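PDB 4ZXH: Abbfa_003403 from Acinetobacter baumannii, which is a four-domain nonribosomal peptide synthetase, probably building a peptide product with condensation, adenylation, carrier and thioesterase domains in one chain. Local coordinates for residues 219-224 with 348-353; 211-216 with 353-358; 343-348 with 932-937. One frame throughout, in Å; residues are numbered along the deposited sequence.

Contact 1. Residues 219-224 with 348-353; sequences YPRPAV and GSINPL. With PNS (4'-phosphopantetheine), chain B.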
loop_
_atom_site.group_PDB
_atom_site.type_symbol
_atom_site.label_atom_id
_atom_site.label_comp_id
_atom_site.label_asym_id
_atom_site.label_seq_id
_atom_site.Cartn_x
_atom_site.Cartn_y
_atom_site.Cartn_z
ATOM N N TYR A 219 -3.576 2.284 12.214
ATOM C CA TYR A 219 -2.401 2.851 11.571
ATOM C C TYR A 219 -2.449 2.525 10.091
ATOM O O TYR A 219 -3.098 1.562 9.695
ATOM C CB TYR A 219 -1.121 2.302 12.211
ATOM C CG TYR A 219 -1.175 2.299 13.720
ATOM C CD1 TYR A 219 -1.239 3.496 14.430
ATOM C CD2 TYR A 219 -1.171 1.105 14.441
ATOM C CE1 TYR A 219 -1.304 3.506 15.820
ATOM C CE2 TYR A 219 -1.238 1.114 15.835
ATOM C CZ TYR A 219 -1.306 2.323 16.513
ATOM O OH TYR A 219 -1.377 2.360 17.892
ATOM N N PRO A 220 -1.776 3.332 9.260
ATOM C CA PRO A 220 -1.697 3.016 7.828
ATOM C C PRO A 220 -0.865 1.757 7.544
ATOM O O PRO A 220 0.218 1.561 8.111
ATOM C CB PRO A 220 -1.028 4.262 7.235
ATOM C CG PRO A 220 -0.286 4.875 8.373
ATOM C CD PRO A 220 -1.131 4.616 9.578
ATOM N N ARG A 221 -1.378 0.906 6.667
ATOM C CA ARG A 221 -0.701 -0.338 6.340
ATOM C C ARG A 221 0.643 -0.082 5.634
ATOM O O ARG A 221 0.708 0.642 4.633
ATOM C CB ARG A 221 -1.610 -1.211 5.468
ATOM C CG ARG A 221 -1.118 -2.620 5.320
ATOM C CD ARG A 221 -1.896 -3.374 4.259
ATOM N NE ARG A 221 -3.297 -3.503 4.624
ATOM C CZ ARG A 221 -3.774 -4.477 5.390
ATOM N NH1 ARG A 221 -5.065 -4.508 5.674
ATOM N NH2 ARG A 221 -2.958 -5.409 5.877
ATOM N N PRO A 222 1.728 -0.668 6.160
ATOM C CA PRO A 222 3.063 -0.541 5.551
ATOM C C PRO A 222 3.129 -1.174 4.172
ATOM O O PRO A 222 2.420 -2.149 3.908
ATOM C CB PRO A 222 3.979 -1.288 6.525
ATOM C CG PRO A 222 3.220 -1.307 7.812
ATOM C CD PRO A 222 1.768 -1.397 7.435
ATOM N N ALA A 223 3.984 -0.636 3.307
ATOM C CA ALA A 223 4.075 -1.140 1.944
ATOM C C ALA A 223 4.549 -2.594 1.921
ATOM O O ALA A 223 4.068 -3.396 1.116
ATOM C CB ALA A 223 4.990 -0.256 1.118
ATOM N N VAL A 224 5.482 -2.940 2.802
ATOM C CA VAL A 224 5.940 -4.329 2.889
ATOM C C VAL A 224 5.798 -4.892 4.315
ATOM O O VAL A 224 6.307 -4.335 5.280
ATOM C CB VAL A 224 7.409 -4.474 2.395
ATOM C CG1 VAL A 224 7.844 -5.895 2.467
ATOM C CG2 VAL A 224 7.528 -4.006 0.969
ATOM N N GLY A 348 2.907 -6.999 -1.438
ATOM C CA GLY A 348 3.822 -7.262 -0.338
ATOM C C GLY A 348 3.371 -6.775 1.026
ATOM O O GLY A 348 4.084 -6.923 2.024
ATOM N N SER A 349 2.171 -6.212 1.076
ATOM C CA SER A 349 1.642 -5.647 2.303
ATOM C C SER A 349 0.698 -6.603 3.015
ATOM O O SER A 349 0.339 -6.376 4.170
ATOM C CB SER A 349 0.894 -4.363 1.990
ATOM O OG SER A 349 -0.278 -4.690 1.274
ATOM N N ILE A 350 0.245 -7.628 2.293
ATOM C CA ILE A 350 -0.740 -8.561 2.816
ATOM C C ILE A 350 -0.390 -9.985 2.451
ATOM O O ILE A 350 0.257 -10.244 1.441
ATOM C CB ILE A 350 -2.173 -8.285 2.283
ATOM C CG1 ILE A 350 -2.213 -8.409 0.749
ATOM C CG2 ILE A 350 -2.664 -6.928 2.743
ATOM C CD1 ILE A 350 -3.591 -8.271 0.140
ATOM N N ASN A 351 -0.828 -10.919 3.277
ATOM C CA ASN A 351 -0.799 -12.304 2.858
ATOM C C ASN A 351 -1.893 -12.525 1.802
ATOM O O ASN A 351 -3.018 -12.060 1.969
ATOM C CB ASN A 351 -0.985 -13.231 4.054
ATOM C CG ASN A 351 -0.972 -14.678 3.653
ATOM O OD1 ASN A 351 0.091 -15.263 3.434
ATOM N ND2 ASN A 351 -2.155 -15.267 3.531
ATOM N N PRO A 352 -1.554 -13.201 0.695
ATOM C CA PRO A 352 -2.480 -13.453 -0.419
ATOM C C PRO A 352 -3.792 -14.104 0.014
ATOM O O PRO A 352 -3.736 -14.961 0.895
ATOM C CB PRO A 352 -1.691 -14.407 -1.316
ATOM C CG PRO A 352 -0.269 -14.082 -1.040
ATOM C CD PRO A 352 -0.189 -13.684 0.412
ATOM N N LEU A 353 -4.927 -13.701 -0.574
ATOM C CA LEU A 353 -6.234 -14.369 -0.371
ATOM C C LEU A 353 -6.881 -14.254 1.015
ATOM O O LEU A 353 -8.099 -14.078 1.117
ATOM C CB LEU A 353 -6.133 -15.858 -0.697
ATOM C CG LEU A 353 -5.841 -16.169 -2.155
ATOM C CD1 LEU A 353 -5.974 -17.666 -2.371
ATOM C CD2 LEU A 353 -6.770 -15.375 -3.091
HETATM O O23 PNS B . 2.844 -15.221 -3.787
HETATM P P24 PNS B . 3.284 -16.635 -4.065
HETATM O O25 PNS B . 2.825 -17.289 -5.340
HETATM O O27 PNS B . 2.714 -17.502 -2.830
HETATM C C28 PNS B . 3.027 -17.143 -1.489
HETATM C C29 PNS B . 2.413 -18.168 -0.551
HETATM C C30 PNS B . 2.994 -19.517 -0.977
HETATM C C31 PNS B . 0.893 -18.154 -0.712
HETATM C C32 PNS B . 2.760 -17.804 0.900
HETATM O O33 PNS B . 2.529 -16.394 1.055
HETATM C C34 PNS B . 1.939 -18.627 1.875
HETATM O O35 PNS B . 2.017 -19.853 1.925
HETATM N N36 PNS B . 1.123 -17.989 2.703
HETATM C C37 PNS B . 0.294 -18.689 3.671
HETATM C C38 PNS B . 0.686 -18.190 5.061
HETATM C C39 PNS B . 0.523 -19.298 6.056
HETATM O O40 PNS B . 0.792 -20.452 5.758
HETATM N N41 PNS B . 0.074 -18.898 7.238
HETATM C C42 PNS B . -0.186 -19.701 8.409
HETATM C C43 PNS B . -0.980 -18.739 9.268
HETATM S S44 PNS B . -2.723 -19.112 9.030
#
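The buried guanidinium of R221 meets a methyl group of I350. I350 CG2 sits over one face of the flat group, offset toward its rim, and comes within 3.5 Å of R221 NH2. The two side chains cross at about a right angle. R221 starts with CG anti to the backbone N (chi1 -168°) and bends at chi3. R221 CD passes S349 OG at 3.6 Å. S349 CB touches the backbone of 219-224, 3.3 Å from P222 O. At the far end the backbones meet directly. V224 CA makes a C-H...O contact with G348 O at 3.3 Å, with an angle of 145° at the hydrogen.

The polar ends are fixed from outside. R221 NH2 forms a salt bridge with D402, and R221 NE hydrogen-bonds to Y935 OH, in the C-terminal part of the adenylation domain. S349 OG hydrogen-bonds to D347 OD1. The buried charge is thus matched by an acid.

Further along the same loop, N351 extends with CG anti to its backbone N. N351 OD1 accepts a hydrogen bond from N36 of the phosphopantetheine at 3.0 Å. N351 ND2 is held by A354 O, which helps set the turn of the amide. The backbone N of S1008, in the carrier domain, hydrogen-bonds to the same cofactor. The arrangement belongs to the pantetheine-binding site of an NRPS condensation domain that is engaged by its carrier domain.

Contact 2. Residues 211-216 with 353-358; sequences HVHSIP and LAQIGM
H211 takes part through its backbone carbonyl. H211 O receives a weak hydrogen bond from Q355 NE2 at 3.3 Å. A water also donates to H211 O, at 2.8 Å, and accepts from L353 N at 3.0 Å, so the carbonyl is gripped by two donors. The H211 imidazole takes no part across the contact; its NE2 hydrogen-bonds to D347 OD2. V212 follows with its CA 3.4 Å from Q355 OE1. V212 CG2 lies near the same oxygen. The V212 and Q355 side chains cross at about a right angle.

Q355 reaches the 211-216 backbone because its chain bends at chi2 (87°). This sets the amide against two peptide groups at once, NE2 on one and OE1 on the next. NE2 has its stronger partner in N351 O. Q355 stands just before strand 356-360, in the mixed sheet of the condensation domain with 403-411. The contact thus ties a long loop, which runs from helix 197-205 to strand 229-235, to the start of that strand.

H213 N gives Q355 OE1 a weak hydrogen bond of 3.3 Å. The imidazole and the Q355 amide are turned 34° apart. H213 CD2 meets I356 CD1 at 3.7 Å, obliquely to the ring. H213 ND1 accepts from I215 N at 3.0 Å, in the ring plane, and H213 NE2 hydrogen-bonds to D402 OD2. This is consistent with a proton on NE2. I215 CD1 approaches I356 CD1 at 4.4 Å; both side chains also pack on L267 of helix 255-271.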
loop_
_atom_site.group_PDB
_atom_site.type_symbol
_atom_site.label_atom_id
_atom_site.label_comp_id
_atom_site.label_asym_id
_atom_site.label_seq_id
_atom_site.Cartn_x
_atom_site.Cartn_y
_atom_site.Cartn_z
ATOM N N HIS A 211 -9.644 -8.672 -2.330
ATOM C CA HIS A 211 -8.206 -8.616 -2.247
ATOM C C HIS A 211 -7.753 -8.458 -0.803
ATOM O O HIS A 211 -6.784 -9.093 -0.382
ATOM C CB HIS A 211 -7.716 -7.458 -3.112
ATOM C CG HIS A 211 -6.245 -7.229 -3.059
ATOM N ND1 HIS A 211 -5.360 -7.901 -3.877
ATOM C CD2 HIS A 211 -5.501 -6.382 -2.305
ATOM C CE1 HIS A 211 -4.132 -7.476 -3.626
ATOM N NE2 HIS A 211 -4.191 -6.558 -2.675
ATOM N N VAL A 212 -8.463 -7.625 -0.046
ATOM C CA VAL A 212 -8.131 -7.366 1.356
ATOM C C VAL A 212 -9.415 -7.060 2.137
ATOM O O VAL A 212 -10.403 -6.574 1.570
ATOM C CB VAL A 212 -7.108 -6.199 1.491
ATOM C CG1 VAL A 212 -7.636 -4.917 0.872
ATOM C CG2 VAL A 212 -6.758 -5.951 2.922
ATOM N N HIS A 213 -9.415 -7.375 3.430
ATOM C CA HIS A 213 -10.561 -7.103 4.289
ATOM C C HIS A 213 -10.716 -5.611 4.489
ATOM O O HIS A 213 -9.826 -4.843 4.158
ATOM C CB HIS A 213 -10.396 -7.773 5.640
ATOM C CG HIS A 213 -9.260 -7.213 6.437
ATOM N ND1 HIS A 213 -9.347 -6.016 7.118
ATOM C CD2 HIS A 213 -8.002 -7.669 6.634
ATOM C CE1 HIS A 213 -8.195 -5.771 7.716
ATOM N NE2 HIS A 213 -7.361 -6.756 7.434
ATOM N N SER A 214 -11.827 -5.200 5.082
ATOM C CA SER A 214 -12.092 -3.778 5.234
ATOM C C SER A 214 -12.337 -3.444 6.687
ATOM O O SER A 214 -13.210 -2.643 7.013
ATOM C CB SER A 214 -13.287 -3.355 4.383
ATOM O OG SER A 214 -13.190 -3.888 3.069
ATOM N N ILE A 215 -11.573 -4.079 7.564
ATOM C CA ILE A 215 -11.597 -3.709 8.964
ATOM C C ILE A 215 -10.810 -2.421 9.162
ATOM O O ILE A 215 -9.670 -2.311 8.714
ATOM C CB ILE A 215 -11.016 -4.818 9.839
ATOM C CG1 ILE A 215 -11.898 -6.061 9.743
ATOM C CG2 ILE A 215 -10.926 -4.364 11.293
ATOM C CD1 ILE A 215 -11.288 -7.285 10.373
ATOM N N PRO A 216 -11.421 -1.429 9.824
ATOM C CA PRO A 216 -10.713 -0.165 10.076
ATOM C C PRO A 216 -9.419 -0.374 10.866
ATOM O O PRO A 216 -9.424 -1.030 11.920
ATOM C CB PRO A 216 -11.722 0.652 10.887
ATOM C CG PRO A 216 -13.040 0.033 10.574
ATOM C CD PRO A 216 -12.775 -1.428 10.396
ATOM N N LEU A 353 -4.927 -13.701 -0.574
ATOM C CA LEU A 353 -6.234 -14.369 -0.371
ATOM C C LEU A 353 -6.881 -14.254 1.015
ATOM O O LEU A 353 -8.099 -14.078 1.117
ATOM C CB LEU A 353 -6.133 -15.858 -0.697
ATOM C CG LEU A 353 -5.841 -16.169 -2.155
ATOM C CD1 LEU A 353 -5.974 -17.666 -2.371
ATOM C CD2 LEU A 353 -6.770 -15.375 -3.091
ATOM N N ALA A 354 -6.088 -14.385 2.073
ATOM C CA ALA A 354 -6.612 -14.284 3.436
ATOM C C ALA A 354 -5.653 -13.544 4.362
ATOM O O ALA A 354 -4.440 -13.795 4.348
ATOM C CB ALA A 354 -6.899 -15.669 3.995
ATOM N N GLN A 355 -6.195 -12.651 5.179
ATOM C CA GLN A 355 -5.380 -11.924 6.141
ATOM C C GLN A 355 -5.876 -12.116 7.573
ATOM O O GLN A 355 -5.369 -11.496 8.501
ATOM C CB GLN A 355 -5.361 -10.443 5.800
ATOM C CG GLN A 355 -4.843 -10.142 4.398
ATOM C CD GLN A 355 -5.921 -10.191 3.336
ATOM O OE1 GLN A 355 -7.041 -9.705 3.540
ATOM N NE2 GLN A 355 -5.594 -10.790 2.192
ATOM N N ILE A 356 -6.893 -12.958 7.725
ATOM C CA ILE A 356 -7.511 -13.253 9.003
ATOM C C ILE A 356 -7.449 -14.755 9.183
ATOM O O ILE A 356 -7.713 -15.496 8.233
ATOM C CB ILE A 356 -8.994 -12.799 9.072
ATOM C CG1 ILE A 356 -9.176 -11.398 8.493
ATOM C CG2 ILE A 356 -9.533 -12.895 10.511
ATOM C CD1 ILE A 356 -8.404 -10.353 9.213
ATOM N N GLY A 357 -7.122 -15.218 10.385
ATOM C CA GLY A 357 -7.029 -16.651 10.601
ATOM C C GLY A 357 -7.701 -17.122 11.871
ATOM O O GLY A 357 -7.937 -16.350 12.804
ATOM N N MET A 358 -8.030 -18.404 11.898
ATOM C CA MET A 358 -8.468 -19.024 13.118
ATOM C C MET A 358 -7.935 -20.446 13.243
ATOM O O MET A 358 -8.195 -21.285 12.374
ATOM C CB MET A 358 -9.979 -19.042 13.204
ATOM C CG MET A 358 -10.419 -19.957 14.320
ATOM S SD MET A 358 -12.156 -19.912 14.650
ATOM C CE MET A 358 -12.246 -21.283 15.781
HETATM O O HOH W 1 -5.430 -11.025 -1.858
#

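Contact 3. Residues 343-348 with 932-937; sequences SPKRDG and LPAYMV. With PNS (4'-phosphopantetheine), chain B.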
loop_
_atom_site.group_PDB
_atom_site.type_symbol
_atom_site.label_atom_id
_atom_site.label_comp_id
_atom_site.label_asym_id
_atom_site.label_seq_id
_atom_site.Cartn_x
_atom_site.Cartn_y
_atom_site.Cartn_z
ATOM N N SER A 343 -4.535 -16.789 -8.738
ATOM C CA SER A 343 -3.644 -15.758 -9.234
ATOM C C SER A 343 -4.032 -14.329 -8.849
ATOM O O SER A 343 -4.151 -13.472 -9.715
ATOM C CB SER A 343 -3.522 -15.865 -10.749
ATOM O OG SER A 343 -2.409 -15.107 -11.210
ATOM N N PRO A 344 -4.157 -14.053 -7.547
ATOM C CA PRO A 344 -4.489 -12.690 -7.127
ATOM C C PRO A 344 -3.359 -11.727 -7.438
ATOM O O PRO A 344 -2.254 -12.174 -7.743
ATOM C CB PRO A 344 -4.678 -12.827 -5.611
ATOM C CG PRO A 344 -3.755 -13.970 -5.229
ATOM C CD PRO A 344 -3.739 -14.905 -6.414
ATOM N N LYS A 345 -3.629 -10.429 -7.362
ATOM C CA LYS A 345 -2.587 -9.428 -7.509
ATOM C C LYS A 345 -1.631 -9.561 -6.348
ATOM O O LYS A 345 -2.033 -9.383 -5.209
ATOM C CB LYS A 345 -3.161 -8.013 -7.532
ATOM C CG LYS A 345 -2.104 -6.944 -7.791
ATOM C CD LYS A 345 -2.588 -5.543 -7.451
ATOM C CE LYS A 345 -3.418 -4.933 -8.561
ATOM N NZ LYS A 345 -3.965 -3.647 -8.070
ATOM N N ARG A 346 -0.368 -9.876 -6.622
ATOM C CA ARG A 346 0.606 -10.000 -5.553
ATOM C C ARG A 346 0.881 -8.623 -4.948
ATOM O O ARG A 346 0.992 -7.630 -5.655
ATOM C CB ARG A 346 1.880 -10.649 -6.058
ATOM C CG ARG A 346 1.671 -12.038 -6.647
ATOM C CD ARG A 346 0.945 -13.017 -5.712
ATOM N NE ARG A 346 1.211 -14.396 -6.138
ATOM C CZ ARG A 346 0.665 -14.968 -7.210
ATOM N NH1 ARG A 346 -0.196 -14.288 -7.958
ATOM N NH2 ARG A 346 0.968 -16.218 -7.537
ATOM N N ASP A 347 0.965 -8.585 -3.623
ATOM C CA ASP A 347 0.964 -7.345 -2.873
ATOM C C ASP A 347 1.739 -7.612 -1.569
ATOM O O ASP A 347 1.296 -8.362 -0.711
ATOM C CB ASP A 347 -0.497 -6.909 -2.641
ATOM C CG ASP A 347 -0.639 -5.593 -1.881
ATOM O OD1 ASP A 347 0.240 -5.241 -1.063
ATOM O OD2 ASP A 347 -1.682 -4.925 -2.080
ATOM N N GLY A 348 2.907 -6.999 -1.438
ATOM C CA GLY A 348 3.822 -7.262 -0.338
ATOM C C GLY A 348 3.371 -6.775 1.026
ATOM O O GLY A 348 4.084 -6.923 2.024
ATOM N N LEU A 932 3.617 2.495 -0.829
ATOM C CA LEU A 932 2.236 2.138 -0.594
ATOM C C LEU A 932 1.984 0.649 -0.779
ATOM O O LEU A 932 2.714 -0.019 -1.521
ATOM C CB LEU A 932 1.353 2.940 -1.530
ATOM C CG LEU A 932 1.231 4.403 -1.122
ATOM C CD1 LEU A 932 0.396 5.149 -2.127
ATOM C CD2 LEU A 932 0.586 4.483 0.251
ATOM N N PRO A 933 0.958 0.117 -0.098
ATOM C CA PRO A 933 0.481 -1.218 -0.474
ATOM C C PRO A 933 0.049 -1.165 -1.917
ATOM O O PRO A 933 -0.392 -0.103 -2.363
ATOM C CB PRO A 933 -0.712 -1.464 0.451
ATOM C CG PRO A 933 -0.480 -0.567 1.594
ATOM C CD PRO A 933 0.266 0.642 1.086
ATOM N N ALA A 934 0.164 -2.277 -2.628
ATOM C CA ALA A 934 -0.122 -2.306 -4.050
ATOM C C ALA A 934 -1.540 -1.843 -4.360
ATOM O O ALA A 934 -1.769 -1.169 -5.362
ATOM C CB ALA A 934 0.106 -3.683 -4.595
ATOM N N TYR A 935 -2.495 -2.190 -3.506
ATOM C CA TYR A 935 -3.876 -1.838 -3.802
ATOM C C TYR A 935 -4.137 -0.347 -3.626
ATOM O O TYR A 935 -5.171 0.147 -4.049
ATOM C CB TYR A 935 -4.857 -2.659 -2.947
ATOM C CG TYR A 935 -4.811 -2.434 -1.451
ATOM C CD1 TYR A 935 -4.013 -3.233 -0.626
ATOM C CD2 TYR A 935 -5.599 -1.453 -0.850
ATOM C CE1 TYR A 935 -3.985 -3.044 0.755
ATOM C CE2 TYR A 935 -5.575 -1.259 0.529
ATOM C CZ TYR A 935 -4.766 -2.058 1.325
ATOM O OH TYR A 935 -4.741 -1.853 2.688
ATOM N N MET A 936 -3.193 0.380 -3.034
ATOM C CA MET A 936 -3.364 1.820 -2.870
ATOM C C MET A 936 -2.572 2.664 -3.894
ATOM O O MET A 936 -2.488 3.891 -3.772
ATOM C CB MET A 936 -2.993 2.209 -1.437
ATOM C CG MET A 936 -3.985 1.630 -0.440
ATOM S SD MET A 936 -3.601 1.837 1.302
ATOM C CE MET A 936 -3.879 3.597 1.493
ATOM N N VAL A 937 -2.004 2.011 -4.905
ATOM C CA VAL A 937 -1.250 2.721 -5.933
ATOM C C VAL A 937 -2.138 3.125 -7.098
ATOM O O VAL A 937 -2.694 2.254 -7.770
ATOM C CB VAL A 937 -0.110 1.877 -6.489
ATOM C CG1 VAL A 937 0.566 2.624 -7.650
ATOM C CG2 VAL A 937 0.871 1.534 -5.393
HETATM O O23 PNS B . 2.844 -15.221 -3.787
HETATM P P24 PNS B . 3.284 -16.635 -4.065
HETATM O O25 PNS B . 2.825 -17.289 -5.340
HETATM O O27 PNS B . 2.714 -17.502 -2.830
HETATM C C28 PNS B . 3.027 -17.143 -1.489
HETATM C C29 PNS B . 2.413 -18.168 -0.551
HETATM C C30 PNS B . 2.994 -19.517 -0.977
HETATM C C31 PNS B . 0.893 -18.154 -0.712
HETATM C C32 PNS B . 2.760 -17.804 0.900
HETATM O O33 PNS B . 2.529 -16.394 1.055
HETATM C C34 PNS B . 1.939 -18.627 1.875
HETATM O O35 PNS B . 2.017 -19.853 1.925
HETATM N N36 PNS B . 1.123 -17.989 2.703
HETATM C C37 PNS B . 0.294 -18.689 3.671
HETATM C C38 PNS B . 0.686 -18.190 5.061
HETATM C C39 PNS B . 0.523 -19.298 6.056
HETATM O O40 PNS B . 0.792 -20.452 5.758
HETATM N N41 PNS B . 0.074 -18.898 7.238
HETATM C C42 PNS B . -0.186 -19.701 8.409
HETATM C C43 PNS B . -0.980 -18.739 9.268
HETATM S S44 PNS B . -2.723 -19.112 9.030
#
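D347 and R346 are neighbours that face different partners. The D347 carboxylate meets the 932-937 segment; the R346 guanidinium meets the phosphopantetheine.

The D347 carboxylate reaches out with CG anti to the backbone N (chi1 -179°). It meets the start of the short 3-10 segment 934-936. D347 OD2 accepts from Y935 N at 3.2 Å, and the N-H comes from above the carboxylate plane. D347 OD1 takes a weak, longer hydrogen bond from A934 N at 3.4 Å. D347 CG also packs on the methyl of A934, 3.4 Å from its CB. The Y935 ring turns its edge to the carboxylate, with Y935 CD1 3.2 Å from D347 OD2. The ring and carboxylate planes are 42° apart. D347 has two further partners, S349 OG on OD1 and H211 NE2 on OD2. Several donors therefore surround this buried acid, which would be expected to keep it ionised. K345 CD lies near A934 CB.

The R346 guanidinium meets the phosphate with its edge. R346 NE donates to phosphopantetheine O23 at 3.0 Å, and O23 lies in the guanidinium plane. R346 NH2 donates to phosphopantetheine O25 at 3.1 Å with an angle of 160°. R346 NH1 turns back to P344 O at 3.0 Å; together with the phosphate bonds this limits the rotation of the group. F1002 and H1007 of the carrier domain touch R346 as well.

The contact joins the condensation domain to the C-terminal part of the adenylation domain. P344 and R346 rest on V339 of helix 335-342. L932, just after helix 921-931, packs with M936 on helix 880-888, and the segment leads on toward strand 940-943.

Contacts 1 and 3 have centres about 8 Å apart and share G348. Contacts 1 and 2 are about 10 Å apart and share L353. The chain between 343 and 358 thus serves all three. Two hydrogen bonds link them. One runs from R221 NE to Y935 OH at 2.9 Å, between contacts 1 and 3. The other joins H211 NE2 and D347 OD2 at 3.1 Å, between contacts 2 and 3. R221 NH1 also packs on V212 CG2 at 3.5 Å. The phosphopantetheine touches contact 1 at its amide and contact 3 at its phosphate. Contact 2 stands farther back, with the I356 side chain about 9 Å from the cofactor.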